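Galactose-binding lectin (Enterobacter cloacae subsp. cloacae, PDB 6YF6) probably binds fucose and related sugars through a calcium ion held by its C-terminal lectin domain. Local coordinates at residues E65-I76 with D134-G144. Residues are numbered along the deposited sequence; the frame is centred on the assembly and turned at random.
Sequences EYTWTVKIARII and DFRIKELKIKG. With CA (calcium ion), chain D; SFU (methyl 1-seleno-alpha-L-fucopyranoside), chain C; PO4 (phosphate ion), chain F.
Thr67 to Arg74 pair antiparallel with Phe135 to Lys143, forming the two central strands of one sheet of this C-terminal lectin domain, a beta sandwich consistent with the PA-IL family. Backbone bonds run from Thr67 N to Lys143 O (2.8 Å) as far as Ile75 N to Asp134 O. A beta bulge shifts the register by one: Lys71 N bonds to Glu139 O, but Lys71 O accepts from Lys138 N (3.0 Å).

Trp68, Val70, Ile72, Ile137, Leu140 and Ile142 share the buried face. Ile142 CD1 makes a CH-pi contact over the five-membered ring of Trp68, 4.2 Å from its centroid. Leu140 CB meets the indole edge at NE1, which is buried without a polar partner. Trp68 and Leu140 also pack on Val123 of the opposing sheet.

Thr69, Lys71, Glu139 and Lys141 line the other face. Glu139 CG lies anti to the backbone N (chi1 175°), and the extended chain carries its carboxylate alongside Lys71. In their salt bridge the Lys71 NZ to Glu139 OE2 hydrogen bond is weak (3.4 Å). One water joins Glu139 OE1 to Thr69 OG1. Lys138 NZ bonds to a phosphate, probably from the crystallisation liquor, shared with the second subunit.

At the sugar end, Ile75 CG1 packs on Asp134 CB (3.6 Å). Ile41, Thr42, Ser130 and Gly132 also bind the calcium. Asp134 OD1 binds it at 2.5 Å, while OD2 lies 2.7 Å from fucoside O4.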
ATOM      1  N   GLU A  65       8.021 -19.726   9.765  1.00 31.62           N
ATOM      2  CA  GLU A  65       8.629 -18.842   8.780  1.00 31.19           C
ATOM      3  C   GLU A  65       7.765 -17.596   8.637  1.00 29.28           C
ATOM      4  O   GLU A  65       6.560 -17.695   8.383  1.00 29.96           O
ATOM      5  CB  GLU A  65       8.784 -19.542   7.431  1.00 36.07           C
ATOM      6  CG  GLU A  65       9.583 -18.736   6.416  1.00 38.97           C
ATOM      7  CD  GLU A  65       9.789 -19.479   5.112  1.00 44.44           C
ATOM      8  OE1 GLU A  65       8.809 -20.050   4.586  1.00 47.89           O
ATOM      9  OE2 GLU A  65      10.934 -19.493   4.613  1.00 45.69           O
ATOM     10  N   TYR A  66       8.377 -16.432   8.818  1.00 29.46           N
ATOM     11  CA  TYR A  66       7.678 -15.158   8.750  1.00 31.20           C
ATOM     12  C   TYR A  66       8.113 -14.402   7.501  1.00 29.94           C
ATOM     13  O   TYR A  66       9.257 -14.516   7.053  1.00 32.24           O
ATOM     14  CB  TYR A  66       7.946 -14.323  10.008  1.00 29.45           C
ATOM     15  CG  TYR A  66       7.411 -14.969  11.269  1.00 28.54           C
ATOM     16  CD1 TYR A  66       8.163 -15.909  11.963  1.00 27.43           C
ATOM     17  CD2 TYR A  66       6.151 -14.651  11.758  1.00 29.62           C
ATOM     18  CE1 TYR A  66       7.677 -16.509  13.111  1.00 27.71           C
ATOM     19  CE2 TYR A  66       5.654 -15.247  12.906  1.00 30.83           C
ATOM     20  CZ  TYR A  66       6.424 -16.173  13.580  1.00 29.83           C
ATOM     21  OH  TYR A  66       5.939 -16.776  14.722  1.00 31.67           O
ATOM     22  N   THR A  67       7.180 -13.635   6.940  1.00 26.56           N
ATOM     23  CA  THR A  67       7.387 -12.905   5.694  1.00 24.17           C
ATOM     24  C   THR A  67       7.422 -11.415   6.008  1.00 24.56           C
ATOM     25  O   THR A  67       6.432 -10.854   6.489  1.00 24.53           O
ATOM     26  CB  THR A  67       6.282 -13.227   4.686  1.00 27.05           C
ATOM     27  OG1 THR A  67       6.332 -14.621   4.353  1.00 28.77           O
ATOM     28  CG2 THR A  67       6.440 -12.400   3.416  1.00 26.77           C
ATOM     29  N   TRP A  68       8.558 -10.783   5.740  1.00 25.58           N
ATOM     30  CA  TRP A  68       8.773  -9.374   6.042  1.00 27.93           C
ATOM     31  C   TRP A  68       8.744  -8.588   4.738  1.00 28.02           C
ATOM     32  O   TRP A  68       9.561  -8.838   3.844  1.00 29.98           O
ATOM     33  CB  TRP A  68      10.102  -9.195   6.776  1.00 24.88           C
ATOM     34  CG  TRP A  68      10.462  -7.782   7.122  1.00 25.35           C
ATOM     35  CD1 TRP A  68       9.647  -6.688   7.081  1.00 25.37           C
ATOM     36  CD2 TRP A  68      11.740  -7.314   7.568  1.00 23.99           C
ATOM     37  NE1 TRP A  68      10.341  -5.565   7.469  1.00 25.92           N
ATOM     38  CE2 TRP A  68      11.628  -5.924   7.775  1.00 24.70           C
ATOM     39  CE3 TRP A  68      12.969  -7.935   7.810  1.00 24.52           C
ATOM     40  CZ2 TRP A  68      12.698  -5.145   8.211  1.00 26.97           C
ATOM     41  CZ3 TRP A  68      14.031  -7.158   8.247  1.00 26.46           C
ATOM     42  CH2 TRP A  68      13.888  -5.780   8.442  1.00 27.49           C
ATOM     43  N   THR A  69       7.802  -7.653   4.626  1.00 27.92           N
ATOM     44  CA  THR A  69       7.698  -6.778   3.466  1.00 26.64           C
ATOM     45  C   THR A  69       7.901  -5.329   3.892  1.00 23.43           C
ATOM     46  O   THR A  69       7.486  -4.926   4.983  1.00 22.86           O
ATOM     47  CB  THR A  69       6.344  -6.937   2.755  1.00 27.00           C
ATOM     48  OG1 THR A  69       5.269  -6.758   3.688  1.00 26.47           O
ATOM     49  CG2 THR A  69       6.245  -8.324   2.114  1.00 29.74           C
ATOM     50  N   VAL A  70       8.564  -4.563   3.026  1.00 23.61           N
ATOM     51  CA  VAL A  70       8.892  -3.162   3.259  1.00 22.38           C
ATOM     52  C   VAL A  70       8.518  -2.401   1.997  1.00 22.91           C
ATOM     53  O   VAL A  70       9.002  -2.729   0.909  1.00 23.17           O
ATOM     54  CB  VAL A  70      10.381  -2.956   3.586  1.00 23.35           C
ATOM     55  CG1 VAL A  70      10.712  -1.460   3.680  1.00 24.17           C
ATOM     56  CG2 VAL A  70      10.748  -3.669   4.873  1.00 23.37           C
ATOM     57  N   LYS A  71       7.643  -1.410   2.133  1.00 21.44           N
ATOM     58  CA  LYS A  71       7.255  -0.573   1.005  1.00 23.21           C
ATOM     59  C   LYS A  71       8.208   0.613   0.950  1.00 21.96           C
ATOM     60  O   LYS A  71       8.291   1.393   1.905  1.00 21.95           O
ATOM     61  CB  LYS A  71       5.806  -0.117   1.137  1.00 28.04           C
ATOM     62  CG  LYS A  71       4.807  -1.265   1.026  1.00 37.44           C
ATOM     63  CD  LYS A  71       3.381  -0.759   0.868  1.00 51.98           C
ATOM     64  CE  LYS A  71       2.379  -1.907   0.879  1.00 64.87           C
ATOM     65  NZ  LYS A  71       0.988  -1.439   1.146  1.00 74.64           N
ATOM     66  N   ILE A  72       8.922   0.747  -0.165  1.00 23.15           N
ATOM     67  CA  ILE A  72      10.077   1.628  -0.245  1.00 23.20           C
ATOM     68  C   ILE A  72      10.139   2.253  -1.629  1.00 23.25           C
ATOM     69  O   ILE A  72       9.712   1.654  -2.619  1.00 21.46           O
ATOM     70  CB  ILE A  72      11.371   0.846   0.073  1.00 22.09           C
ATOM     71  CG1 ILE A  72      12.575   1.779   0.118  1.00 24.51           C
ATOM     72  CG2 ILE A  72      11.601  -0.267  -0.952  1.00 20.51           C
ATOM     73  CD1 ILE A  72      13.763   1.156   0.810  1.00 26.60           C
ATOM     74  N   ALA A  73      10.679   3.471  -1.692  1.00 24.65           N
ATOM     75  CA  ALA A  73      10.790   4.187  -2.953  1.00 23.17           C
ATOM     76  C   ALA A  73      12.000   5.107  -2.932  1.00 21.94           C
ATOM     77  O   ALA A  73      12.301   5.732  -1.912  1.00 23.10           O
ATOM     78  CB  ALA A  73       9.534   5.018  -3.249  1.00 21.99           C
ATOM     79  N   ARG A  74      12.682   5.190  -4.067  1.00 21.90           N
ATOM     80  CA  ARG A  74      13.666   6.241  -4.251  1.00 21.47           C
ATOM     81  C   ARG A  74      12.954   7.580  -4.398  1.00 22.91           C
ATOM     82  O   ARG A  74      11.820   7.656  -4.880  1.00 25.91           O
ATOM     83  CB  ARG A  74      14.528   5.973  -5.479  1.00 21.72           C
ATOM     84  CG  ARG A  74      15.716   6.920  -5.588  1.00 22.35           C
ATOM     85  CD  ARG A  74      16.415   6.780  -6.918  1.00 24.71           C
ATOM     86  NE  ARG A  74      17.734   7.401  -6.893  1.00 28.28           N
ATOM     87  CZ  ARG A  74      18.586   7.389  -7.913  1.00 31.13           C
ATOM     88  NH1 ARG A  74      18.258   6.787  -9.049  1.00 31.65           N
ATOM     89  NH2 ARG A  74      19.764   7.986  -7.795  1.00 33.25           N
ATOM     90  N   ILE A  75      13.623   8.646  -3.963  1.00 23.34           N
ATOM     91  CA  ILE A  75      13.150  10.000  -4.206  1.00 25.87           C
ATOM     92  C   ILE A  75      14.263  10.791  -4.876  1.00 26.41           C
ATOM     93  O   ILE A  75      15.439  10.422  -4.829  1.00 27.86           O
ATOM     94  CB  ILE A  75      12.683  10.705  -2.916  1.00 27.57           C
ATOM     95  CG1 ILE A  75      13.806  10.748  -1.878  1.00 30.06           C
ATOM     96  CG2 ILE A  75      11.456   9.996  -2.359  1.00 26.15           C
ATOM     97  CD1 ILE A  75      13.609  11.813  -0.810  1.00 33.68           C
ATOM     98  N   ILE A  76      13.863  11.885  -5.526  1.00 27.09           N
ATOM     99  CA  ILE A  76      14.783  12.812  -6.179  1.00 26.35           C
ATOM    100  C   ILE A  76      15.378  12.160  -7.421  1.00 27.67           C
ATOM    101  O   ILE A  76      15.264  12.697  -8.529  1.00 27.78           O
ATOM    102  CB  ILE A  76      15.880  13.280  -5.203  1.00 26.06           C
ATOM    103  CG1 ILE A  76      15.231  13.924  -3.973  1.00 26.43           C
ATOM    104  CG2 ILE A  76      16.817  14.250  -5.895  1.00 27.43           C
ATOM    105  CD1 ILE A  76      16.199  14.334  -2.887  1.00 28.72           C
ATOM    106  N   ASP A 134      18.848   8.855  -1.723  1.00 23.84           N
ATOM    107  CA  ASP A 134      17.686   9.405  -1.033  1.00 23.79           C
ATOM    108  C   ASP A 134      16.463   8.534  -1.295  1.00 20.01           C
ATOM    109  O   ASP A 134      16.168   8.203  -2.448  1.00 21.43           O
ATOM    110  CB  ASP A 134      17.416  10.839  -1.498  1.00 24.14           C
ATOM    111  CG  ASP A 134      18.651  11.713  -1.427  1.00 24.82           C
ATOM    112  OD1 ASP A 134      19.193  11.882  -0.315  1.00 23.86           O
ATOM    113  OD2 ASP A 134      19.081  12.228  -2.481  1.00 24.85           O
ATOM    114  N   PHE A 135      15.744   8.176  -0.233  1.00 19.95           N
ATOM    115  CA  PHE A 135      14.623   7.255  -0.373  1.00 20.13           C
ATOM    116  C   PHE A 135      13.711   7.374   0.842  1.00 20.49           C
ATOM    117  O   PHE A 135      14.036   8.035   1.830  1.00 20.48           O
ATOM    118  CB  PHE A 135      15.112   5.809  -0.557  1.00 20.89           C
ATOM    119  CG  PHE A 135      16.057   5.336   0.518  1.00 23.73           C
ATOM    120  CD1 PHE A 135      17.393   5.710   0.505  1.00 25.71           C
ATOM    121  CD2 PHE A 135      15.612   4.498   1.528  1.00 23.00           C
ATOM    122  CE1 PHE A 135      18.265   5.267   1.489  1.00 26.30           C
ATOM    123  CE2 PHE A 135      16.476   4.054   2.512  1.00 23.61           C
ATOM    124  CZ  PHE A 135      17.805   4.440   2.492  1.00 25.36           C
ATOM    125  N   ARG A 136      12.547   6.729   0.741  1.00 21.57           N
ATOM    126  CA  ARG A 136      11.542   6.740   1.795  1.00 21.19           C
ATOM    127  C   ARG A 136      11.031   5.325   2.036  1.00 19.88           C
ATOM    128  O   ARG A 136      10.931   4.519   1.108  1.00 19.29           O
ATOM    129  CB  ARG A 136      10.351   7.658   1.435  1.00 22.70           C
ATOM    130  CG  ARG A 136      10.679   9.153   1.364  1.00 22.75           C
ATOM    131  CD  ARG A 136       9.543   9.941   0.701  1.00 23.51           C
ATOM    132  NE  ARG A 136       9.693  11.385   0.860  1.00 24.94           N
ATOM    133  CZ  ARG A 136       8.994  12.299   0.188  1.00 24.26           C
ATOM    134  NH1 ARG A 136       8.088  11.933  -0.709  1.00 26.82           N
ATOM    135  NH2 ARG A 136       9.208  13.587   0.409  1.00 24.60           N
ATOM    136  N   ILE A 137      10.703   5.033   3.294  1.00 18.82           N
ATOM    137  CA  ILE A 137      10.052   3.787   3.684  1.00 18.94           C
ATOM    138  C   ILE A 137       8.734   4.139   4.356  1.00 20.26           C
ATOM    139  O   ILE A 137       8.726   4.784   5.413  1.00 22.62           O
ATOM    140  CB  ILE A 137      10.929   2.942   4.620  1.00 19.84           C
ATOM    141  CG1 ILE A 137      12.128   2.387   3.850  1.00 21.00           C
ATOM    142  CG2 ILE A 137      10.098   1.816   5.237  1.00 21.25           C
ATOM    143  CD1 ILE A 137      13.229   1.816   4.732  1.00 20.95           C
ATOM    144  N   LYS A 138       7.622   3.702   3.761  1.00 19.85           N
ATOM    145  CA  LYS A 138       6.305   4.037   4.282  1.00 22.30           C
ATOM    146  C   LYS A 138       5.641   2.896   5.042  1.00 22.76           C
ATOM    147  O   LYS A 138       4.646   3.140   5.734  1.00 23.64           O
ATOM    148  CB  LYS A 138       5.378   4.494   3.145  1.00 24.47           C
ATOM    149  CG  LYS A 138       4.982   3.408   2.150  1.00 25.41           C
ATOM    150  CD  LYS A 138       4.110   3.989   1.041  1.00 27.54           C
ATOM    151  CE  LYS A 138       3.755   2.948  -0.016  1.00 29.04           C
ATOM    152  NZ  LYS A 138       2.848   3.515  -1.064  1.00 30.73           N
ATOM    153  N   GLU A 139       6.156   1.674   4.951  1.00 22.12           N
ATOM    154  CA  GLU A 139       5.515   0.566   5.642  1.00 25.31           C
ATOM    155  C   GLU A 139       6.498  -0.577   5.834  1.00 22.21           C
ATOM    156  O   GLU A 139       7.284  -0.892   4.937  1.00 24.49           O
ATOM    157  CB  GLU A 139       4.282   0.082   4.867  1.00 28.20           C
ATOM    158  CG  GLU A 139       3.618  -1.148   5.459  1.00 32.76           C
ATOM    159  CD  GLU A 139       2.401  -1.579   4.669  1.00 34.81           C
ATOM    160  OE1 GLU A 139       2.366  -2.748   4.223  1.00 35.36           O
ATOM    161  OE2 GLU A 139       1.486  -0.747   4.487  1.00 36.25           O
ATOM    162  N   LEU A 140       6.446  -1.184   7.018  1.00 22.38           N
ATOM    163  CA  LEU A 140       7.146  -2.428   7.311  1.00 22.71           C
ATOM    164  C   LEU A 140       6.127  -3.389   7.904  1.00 24.00           C
ATOM    165  O   LEU A 140       5.459  -3.058   8.890  1.00 25.16           O
ATOM    166  CB  LEU A 140       8.314  -2.212   8.275  1.00 23.14           C
ATOM    167  CG  LEU A 140       9.297  -1.091   7.930  1.00 22.37           C
ATOM    168  CD1 LEU A 140       8.966   0.145   8.747  1.00 21.27           C
ATOM    169  CD2 LEU A 140      10.748  -1.522   8.162  1.00 23.67           C
ATOM    170  N   LYS A 141       6.000  -4.566   7.302  1.00 23.92           N
ATOM    171  CA  LYS A 141       4.984  -5.527   7.699  1.00 24.64           C
ATOM    172  C   LYS A 141       5.613  -6.903   7.806  1.00 25.75           C
ATOM    173  O   LYS A 141       6.364  -7.318   6.917  1.00 26.05           O
ATOM    174  CB  LYS A 141       3.822  -5.557   6.700  1.00 25.14           C
ATOM    175  CG  LYS A 141       2.642  -6.415   7.149  1.00 26.66           C
ATOM    176  CD  LYS A 141       1.446  -6.234   6.233  1.00 31.29           C
ATOM    177  CE  LYS A 141       1.709  -6.803   4.845  1.00 35.97           C
ATOM    178  NZ  LYS A 141       0.484  -6.785   3.993  1.00 42.08           N
ATOM    179  N   ILE A 142       5.313  -7.600   8.894  1.00 25.67           N
ATOM    180  CA  ILE A 142       5.743  -8.975   9.101  1.00 24.70           C
ATOM    181  C   ILE A 142       4.500  -9.817   9.346  1.00 24.35           C
ATOM    182  O   ILE A 142       3.704  -9.504  10.239  1.00 24.09           O
ATOM    183  CB  ILE A 142       6.731  -9.098  10.273  1.00 26.23           C
ATOM    184  CG1 ILE A 142       7.999  -8.286   9.992  1.00 26.89           C
ATOM    185  CG2 ILE A 142       7.088 -10.567  10.506  1.00 26.73           C
ATOM    186  CD1 ILE A 142       7.931  -6.842  10.463  1.00 26.87           C
ATOM    187  N   LYS A 143       4.337 -10.878   8.553  1.00 24.97           N
ATOM    188  CA  LYS A 143       3.208 -11.791   8.668  1.00 26.19           C
ATOM    189  C   LYS A 143       3.714 -13.220   8.810  1.00 25.81           C
ATOM    190  O   LYS A 143       4.789 -13.569   8.313  1.00 26.82           O
ATOM    191  CB  LYS A 143       2.273 -11.706   7.448  1.00 29.98           C
ATOM    192  CG  LYS A 143       1.821 -10.306   7.086  1.00 36.50           C
ATOM    193  CD  LYS A 143       0.364 -10.263   6.657  1.00 45.95           C
ATOM    194  CE  LYS A 143       0.025 -11.332   5.625  1.00 51.76           C
ATOM    195  NZ  LYS A 143      -1.228 -11.010   4.888  1.00 55.27           N
ATOM    196  N   GLY A 144       2.924 -14.047   9.488  1.00 26.40           N
ATOM    197  CA  GLY A 144       3.296 -15.429   9.727  1.00 29.84           C
ATOM    198  C   GLY A 144       2.116 -16.318  10.065  1.00 35.21           C
ATOM    199  O   GLY A 144       1.002 -15.843  10.292  1.00 38.26           O
ATOM    200  OXT GLY A 144       2.252 -17.540  10.116  1.00 38.28           O
TER
HETATM  201 CA    CA D 302      21.541  12.374   0.255  1.00 21.95          CA
HETATM  202  C1  SFU C 301      23.440  16.184  -2.336  1.00 34.30           C
HETATM  203  C2  SFU C 301      23.159  15.635  -0.938  1.00 21.73           C
HETATM  204  C3  SFU C 301      21.651  15.586  -0.608  1.00 23.73           C
HETATM  205  C4  SFU C 301      20.940  14.848  -1.735  1.00 27.29           C
HETATM  206  C5  SFU C 301      21.225  15.585  -3.042  1.00 30.56           C
HETATM  207  C6  SFU C 301      20.544  14.856  -4.190  1.00 34.79           C
HETATM  208  O2  SFU C 301      23.826  16.444   0.015  1.00 19.34           O
HETATM  209  O3  SFU C 301      21.457  14.826   0.573  1.00 26.16           O
HETATM  210  O4  SFU C 301      21.427  13.523  -1.883  1.00 23.36           O
HETATM  211  O5  SFU C 301      22.639  15.618  -3.338  1.00 24.56           O
HETATM  212  CM  SFU C 301      23.454  18.573  -4.182  1.00 45.17           C
HETATM  213 SE   SFU C 301      23.182  18.183  -2.323  1.00 44.71          SE
HETATM  214  P   PO4 F 302      -0.254   3.369   0.676  1.00 30.52           P
HETATM  215  O1  PO4 F 302       0.291   4.410  -0.271  1.00 30.69           O
HETATM  216  O2  PO4 F 302      -0.731   4.037   1.943  1.00 28.06           O
HETATM  217  O3  PO4 F 302       0.825   2.375   1.028  1.00 32.81           O
HETATM  218  O4  PO4 F 302      -1.394   2.643   0.005  1.00 33.57           O
HETATM  219  O   HOH W   1       4.352  -4.203   3.286  1.00 31.83           O
HETATM  220  O   HOH W   2      18.041   8.761  -4.346  1.00 24.61           O